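Local coordinates for protein porin (Rhodobacter blasticus, PDB 3PRN) that forms, as a homotrimer, outer-membrane channels through which small hydrophilic solutes of up to about 0.6 kDa diffuse passively, at residues I26-L31 with W55-A60; N143-Y148 with A167-N172. The protein carries 1 engineered substitution. All blocks are in the same frame, centred on the assembly; numbering follows the deposited sequence.

Interaction 1 of 2, residues I26-L31 with W55-A60. With MG (magnesium ion), chain B; C8E ((hydroxyethyloxy)tri(ethyloxy)octane), chain C.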
# COMPACT_ATOMS: atom_id res chain seq x y z
N ILE A 26 3.34 27.78 0.45
CA ILE A 26 3.73 26.52 1.10
C ILE A 26 4.56 25.64 0.11
O ILE A 26 4.61 25.95 -1.07
CB ILE A 26 2.53 25.67 1.54
CG1 ILE A 26 1.70 25.27 0.33
CG2 ILE A 26 1.74 26.38 2.62
CD1 ILE A 26 0.59 24.29 0.64
N ILE A 27 5.18 24.59 0.62
CA ILE A 27 5.84 23.61 -0.26
C ILE A 27 4.83 22.53 -0.59
O ILE A 27 4.38 21.79 0.32
CB ILE A 27 7.09 22.97 0.35
CG1 ILE A 27 8.16 24.11 0.36
CG2 ILE A 27 7.63 21.78 -0.43
CD1 ILE A 27 9.26 23.80 1.34
N SER A 28 4.37 22.50 -1.83
CA SER A 28 3.34 21.55 -2.22
C SER A 28 4.02 20.42 -3.00
O SER A 28 4.76 20.70 -3.96
CB SER A 28 2.28 22.22 -3.09
OG SER A 28 1.38 21.28 -3.63
N SER A 29 3.64 19.19 -2.69
CA SER A 29 4.30 18.06 -3.35
C SER A 29 3.37 16.87 -3.46
O SER A 29 2.34 16.80 -2.77
CB SER A 29 5.57 17.71 -2.56
OG SER A 29 5.23 17.36 -1.25
N ARG A 30 3.73 15.95 -4.37
CA ARG A 30 2.85 14.79 -4.61
C ARG A 30 3.74 13.60 -5.01
O ARG A 30 4.67 13.76 -5.78
CB ARG A 30 1.89 15.10 -5.76
CG ARG A 30 1.16 13.85 -6.30
CD ARG A 30 0.20 14.17 -7.41
NE ARG A 30 -0.92 14.98 -6.97
CZ ARG A 30 -1.92 15.37 -7.78
NH1 ARG A 30 -1.96 15.04 -9.06
NH2 ARG A 30 -2.87 16.12 -7.24
N LEU A 31 3.41 12.42 -4.50
CA LEU A 31 4.06 11.21 -4.98
C LEU A 31 2.96 10.31 -5.58
O LEU A 31 1.95 10.07 -4.86
CB LEU A 31 4.81 10.49 -3.87
CG LEU A 31 5.25 9.05 -4.22
CD1 LEU A 31 6.25 9.12 -5.36
CD2 LEU A 31 5.90 8.41 -3.00
N TRP A 55 0.08 10.20 -2.65
CA TRP A 55 0.18 11.01 -1.46
C TRP A 55 0.31 12.48 -1.91
O TRP A 55 1.06 12.79 -2.86
CB TRP A 55 1.45 10.60 -0.64
CG TRP A 55 1.63 11.52 0.56
CD1 TRP A 55 1.06 11.40 1.79
CD2 TRP A 55 2.46 12.70 0.60
NE1 TRP A 55 1.48 12.42 2.60
CE2 TRP A 55 2.32 13.25 1.90
CE3 TRP A 55 3.23 13.38 -0.34
CZ2 TRP A 55 2.95 14.44 2.28
CZ3 TRP A 55 3.88 14.55 0.03
CH2 TRP A 55 3.73 15.08 1.36
N ASP A 56 -0.38 13.36 -1.23
CA ASP A 56 -0.27 14.80 -1.40
C ASP A 56 0.03 15.47 -0.05
O ASP A 56 -0.41 15.03 0.99
CB ASP A 56 -1.58 15.39 -1.98
CG ASP A 56 -1.75 14.99 -3.46
OD1 ASP A 56 -1.27 15.74 -4.31
OD2 ASP A 56 -2.40 13.96 -3.74
N ASP A 57 0.77 16.58 -0.09
CA ASP A 57 1.02 17.33 1.16
C ASP A 57 -0.35 17.70 1.74
O ASP A 57 -1.32 18.02 1.03
CB ASP A 57 1.91 18.56 0.91
CG ASP A 57 1.16 19.56 0.05
OD1 ASP A 57 1.20 19.40 -1.19
OD2 ASP A 57 0.49 20.45 0.62
N GLY A 58 -0.43 17.60 3.06
CA GLY A 58 -1.71 17.90 3.75
C GLY A 58 -2.59 16.68 3.95
O GLY A 58 -3.58 16.79 4.70
N ASP A 59 -2.29 15.51 3.29
CA ASP A 59 -3.17 14.35 3.43
C ASP A 59 -3.32 13.92 4.89
O ASP A 59 -2.38 13.88 5.71
CB ASP A 59 -2.69 13.06 2.69
CG ASP A 59 -3.05 13.13 1.21
OD1 ASP A 59 -3.76 14.03 0.83
OD2 ASP A 59 -2.55 12.26 0.44
N ALA A 60 -4.56 13.55 5.18
CA ALA A 60 -4.90 13.12 6.54
C ALA A 60 -4.04 11.91 6.93
O ALA A 60 -3.77 11.00 6.13
CB ALA A 60 -6.37 12.66 6.49
MG MG B . -0.10 20.26 -2.62
C1 C8E C . -8.52 1.11 3.46
C2 C8E C . -7.60 2.15 3.02
C3 C8E C . -7.27 3.09 4.10
C4 C8E C . -8.17 4.23 3.90
C5 C8E C . -8.92 4.31 5.19
C6 C8E C . -8.62 5.54 5.85
C7 C8E C . -9.80 5.69 6.65
C8 C8E C . -9.65 6.83 7.58
O9 C8E C . -10.84 7.53 8.00
C10 C8E C . -11.56 6.92 9.05
C11 C8E C . -12.73 7.83 9.36
O12 C8E C . -12.31 9.19 9.70
C13 C8E C . -12.29 10.22 8.64
C14 C8E C . -10.97 10.82 8.07
O15 C8E C . -10.67 12.18 7.60
C16 C8E C . -10.56 12.26 6.17
C17 C8E C . -9.38 11.58 5.46
O18 C8E C . -8.98 11.65 4.11
C19 C8E C . -8.76 12.91 3.44
C20 C8E C . -7.30 13.11 2.74
O21 C8E C . -6.64 14.22 3.35
O HOH W 1 -0.03 18.17 -3.98
O HOH W 2 -2.08 19.07 -1.70
O HOH W 3 -0.88 21.89 -1.20
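Ser28 OG and Asp57 OD1 meet on a magnesium ion, OD1 at 2.1 Å from the magnesium; three waters also bind the ion, and Glu103 hydrogen-bonds Ser28 OG. Asp57 OD1 also accepts Ser29 N at 2.9 Å, from 40° above the carboxylate plane. Backbone bonds follow: Asp57 N donates to Ser29 O, and Leu31 and Trp55 exchange two bonds as an antiparallel hydrogen-bonded pair. In the charged pair, the Arg30 chain bends at chi3 to bring NE to Asp56 OD1 at 2.8 Å, nearly straight (172°), in the guanidinium plane and on the syn lone pair, although the two planes stand 90° apart. Asp56 OD2 forms a salt bridge with Lys120. A leucine in place of Arg30 would probably leave Asp56 OD1 without its charged mate. One metal-bound water donates to both Asp56 OD1 and Ser29 O, tying the metal site to the salt bridge. Packing is slighter, with Ser29 OG 3.4 Å from Trp55 CZ3 at the indole edge. With OD1 held by metal and Ser29 N, and OD2 by another metal-bound water, the Asp57 carboxylate is fixed at the type II beta turn from Asp56 to Asp59 that follows strand 46-56.

Interaction 2 of 2, residues N143-Y148 with A167-N172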
# COMPACT_ATOMS: atom_id res chain seq x y z
N ASN A 143 -11.13 9.13 -31.80
CA ASN A 143 -11.29 8.49 -30.51
C ASN A 143 -12.76 8.70 -30.10
O ASN A 143 -13.22 9.83 -30.13
CB ASN A 143 -10.38 9.04 -29.45
CG ASN A 143 -8.91 8.85 -29.74
OD1 ASN A 143 -8.40 7.73 -29.79
ND2 ASN A 143 -8.18 9.96 -29.89
N LEU A 144 -13.43 7.64 -29.70
CA LEU A 144 -14.75 7.68 -29.15
C LEU A 144 -14.66 7.26 -27.66
O LEU A 144 -13.99 6.23 -27.41
CB LEU A 144 -15.63 6.58 -29.76
CG LEU A 144 -16.58 6.95 -30.88
CD1 LEU A 144 -17.56 7.99 -30.34
CD2 LEU A 144 -15.75 7.42 -32.07
N TYR A 145 -15.46 7.85 -26.81
CA TYR A 145 -15.50 7.47 -25.41
C TYR A 145 -16.93 7.42 -24.91
O TYR A 145 -17.69 8.36 -25.13
CB TYR A 145 -14.76 8.43 -24.51
CG TYR A 145 -13.42 8.92 -24.95
CD1 TYR A 145 -13.35 9.88 -25.95
CD2 TYR A 145 -12.22 8.43 -24.43
CE1 TYR A 145 -12.13 10.34 -26.39
CE2 TYR A 145 -10.97 8.88 -24.87
CZ TYR A 145 -10.96 9.84 -25.84
OH TYR A 145 -9.77 10.39 -26.31
N LEU A 146 -17.29 6.39 -24.16
CA LEU A 146 -18.58 6.27 -23.56
C LEU A 146 -18.42 5.87 -22.09
O LEU A 146 -17.56 5.01 -21.85
CB LEU A 146 -19.40 5.12 -24.21
CG LEU A 146 -20.15 5.61 -25.46
CD1 LEU A 146 -19.76 4.73 -26.63
CD2 LEU A 146 -21.64 5.55 -25.18
N SER A 147 -19.16 6.48 -21.18
CA SER A 147 -18.96 6.00 -19.79
C SER A 147 -20.31 6.02 -19.10
O SER A 147 -21.17 6.87 -19.43
CB SER A 147 -17.91 6.81 -19.06
OG SER A 147 -18.21 8.21 -19.11
N TYR A 148 -20.49 5.08 -18.20
CA TYR A 148 -21.72 4.99 -17.40
C TYR A 148 -21.31 4.76 -15.95
O TYR A 148 -20.53 3.80 -15.68
CB TYR A 148 -22.56 3.82 -17.95
CG TYR A 148 -23.65 3.39 -17.00
CD1 TYR A 148 -24.85 4.08 -16.92
CD2 TYR A 148 -23.42 2.30 -16.18
CE1 TYR A 148 -25.84 3.66 -16.01
CE2 TYR A 148 -24.39 1.85 -15.28
CZ TYR A 148 -25.58 2.57 -15.20
OH TYR A 148 -26.52 2.11 -14.29
N ALA A 167 -18.24 11.12 -25.67
CA ALA A 167 -17.28 12.05 -26.22
C ALA A 167 -16.55 11.50 -27.43
O ALA A 167 -16.40 10.31 -27.64
CB ALA A 167 -16.24 12.47 -25.14
N ALA A 168 -16.02 12.43 -28.22
CA ALA A 168 -15.18 12.11 -29.36
C ALA A 168 -14.20 13.21 -29.65
O ALA A 168 -14.36 14.40 -29.30
CB ALA A 168 -16.08 11.81 -30.59
N ASP A 169 -13.05 12.83 -30.18
CA ASP A 169 -12.07 13.77 -30.65
C ASP A 169 -11.47 13.23 -31.97
O ASP A 169 -11.55 12.06 -32.37
CB ASP A 169 -11.00 14.19 -29.68
CG ASP A 169 -10.26 13.03 -29.04
OD1 ASP A 169 -9.57 12.29 -29.78
OD2 ASP A 169 -10.38 12.83 -27.81
N TRP A 170 -10.87 14.19 -32.67
CA TRP A 170 -10.37 13.93 -34.01
C TRP A 170 -9.25 14.91 -34.27
O TRP A 170 -9.30 16.09 -33.93
CB TRP A 170 -11.52 14.10 -35.05
CG TRP A 170 -10.90 14.01 -36.43
CD1 TRP A 170 -10.64 12.86 -37.13
CD2 TRP A 170 -10.41 15.09 -37.22
NE1 TRP A 170 -10.00 13.18 -38.30
CE2 TRP A 170 -9.85 14.54 -38.38
CE3 TRP A 170 -10.38 16.48 -37.05
CZ2 TRP A 170 -9.27 15.32 -39.38
CZ3 TRP A 170 -9.81 17.26 -38.03
CH2 TRP A 170 -9.26 16.68 -39.19
N SER A 171 -8.22 14.36 -34.91
CA SER A 171 -7.08 15.22 -35.19
C SER A 171 -6.37 14.83 -36.47
O SER A 171 -6.45 13.66 -36.92
CB SER A 171 -6.21 15.10 -33.93
OG SER A 171 -5.09 15.93 -34.08
N ASN A 172 -5.69 15.79 -37.09
CA ASN A 172 -4.73 15.48 -38.15
C ASN A 172 -3.42 16.15 -37.73
O ASN A 172 -3.13 16.33 -36.53
CB ASN A 172 -5.24 15.84 -39.52
CG ASN A 172 -5.46 17.33 -39.68
OD1 ASN A 172 -4.82 18.13 -38.99
ND2 ASN A 172 -6.35 17.70 -40.58
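Tyr145 faces Ala167 and Asp169 across the antiparallel pairing of 143-148 with 167-172, and its side chain can be traced outward along the neighbouring strand. CB lies 4.0 Å from Ala167 O, the carbonyl that accepts Tyr145 N. CG stands anti to the carbonyl carbon (chi1 -43°), and beyond it CD1 passes 3.5 Å from Ala167 O, then touches Ala167 CB. CE1 and CZ come within 3.4 and 3.6 Å of Asp169 OD2, and at the tip OH donates to the syn lone pair of Asp169 OD2 at 2.9 Å; ring and carboxylate planes are 58° apart. The other carboxylate oxygen is held from Asn143: ND2 to Asp169 OD1 measures 2.7 Å, is almost straight (173°) and lies in the amide plane. Each oxygen therefore has its own donor from 143-148, and Ala93 N adds a second bond to OD2, which limits rotation of this buried carboxylate. On the reverse face Leu144 CD1 touches Ala168 CB. The sheet face bearing Tyr145 and Ala167 packs on helix 88-91, where both touch Ala88. Hydrogen-bonded pairs Asn143-Asp169 and Tyr145-Ala167 flank non-hydrogen-bonded Leu144-Ala168, the regular alternation of an antiparallel sheet, here between neighbouring strands of the 16-stranded porin barrel.

How the interactions relate
Both contacts pair antiparallel neighbours of the same closed barrel, but with different strands: 25-39 and 46-56 in interaction 1, 142-150 and 163-171 in interaction 2. They lie on opposite sides of the chain's centre, with centres 33 Å apart and nearest atoms about 19 Å apart. Interaction 1 is buried and borders the second subunit, where Gln153 of that chain bonds Ile27 O; interaction 2 is partly buried, packs on helix 88-91 and meets no other subunit. Interaction 1 uses two aspartates, Asp57 on the metal and Asp56 in a salt bridge; interaction 2 uses one, Asp169, gripped by a neutral amide and a phenol. A backbone N-H reaches a carboxylate in both.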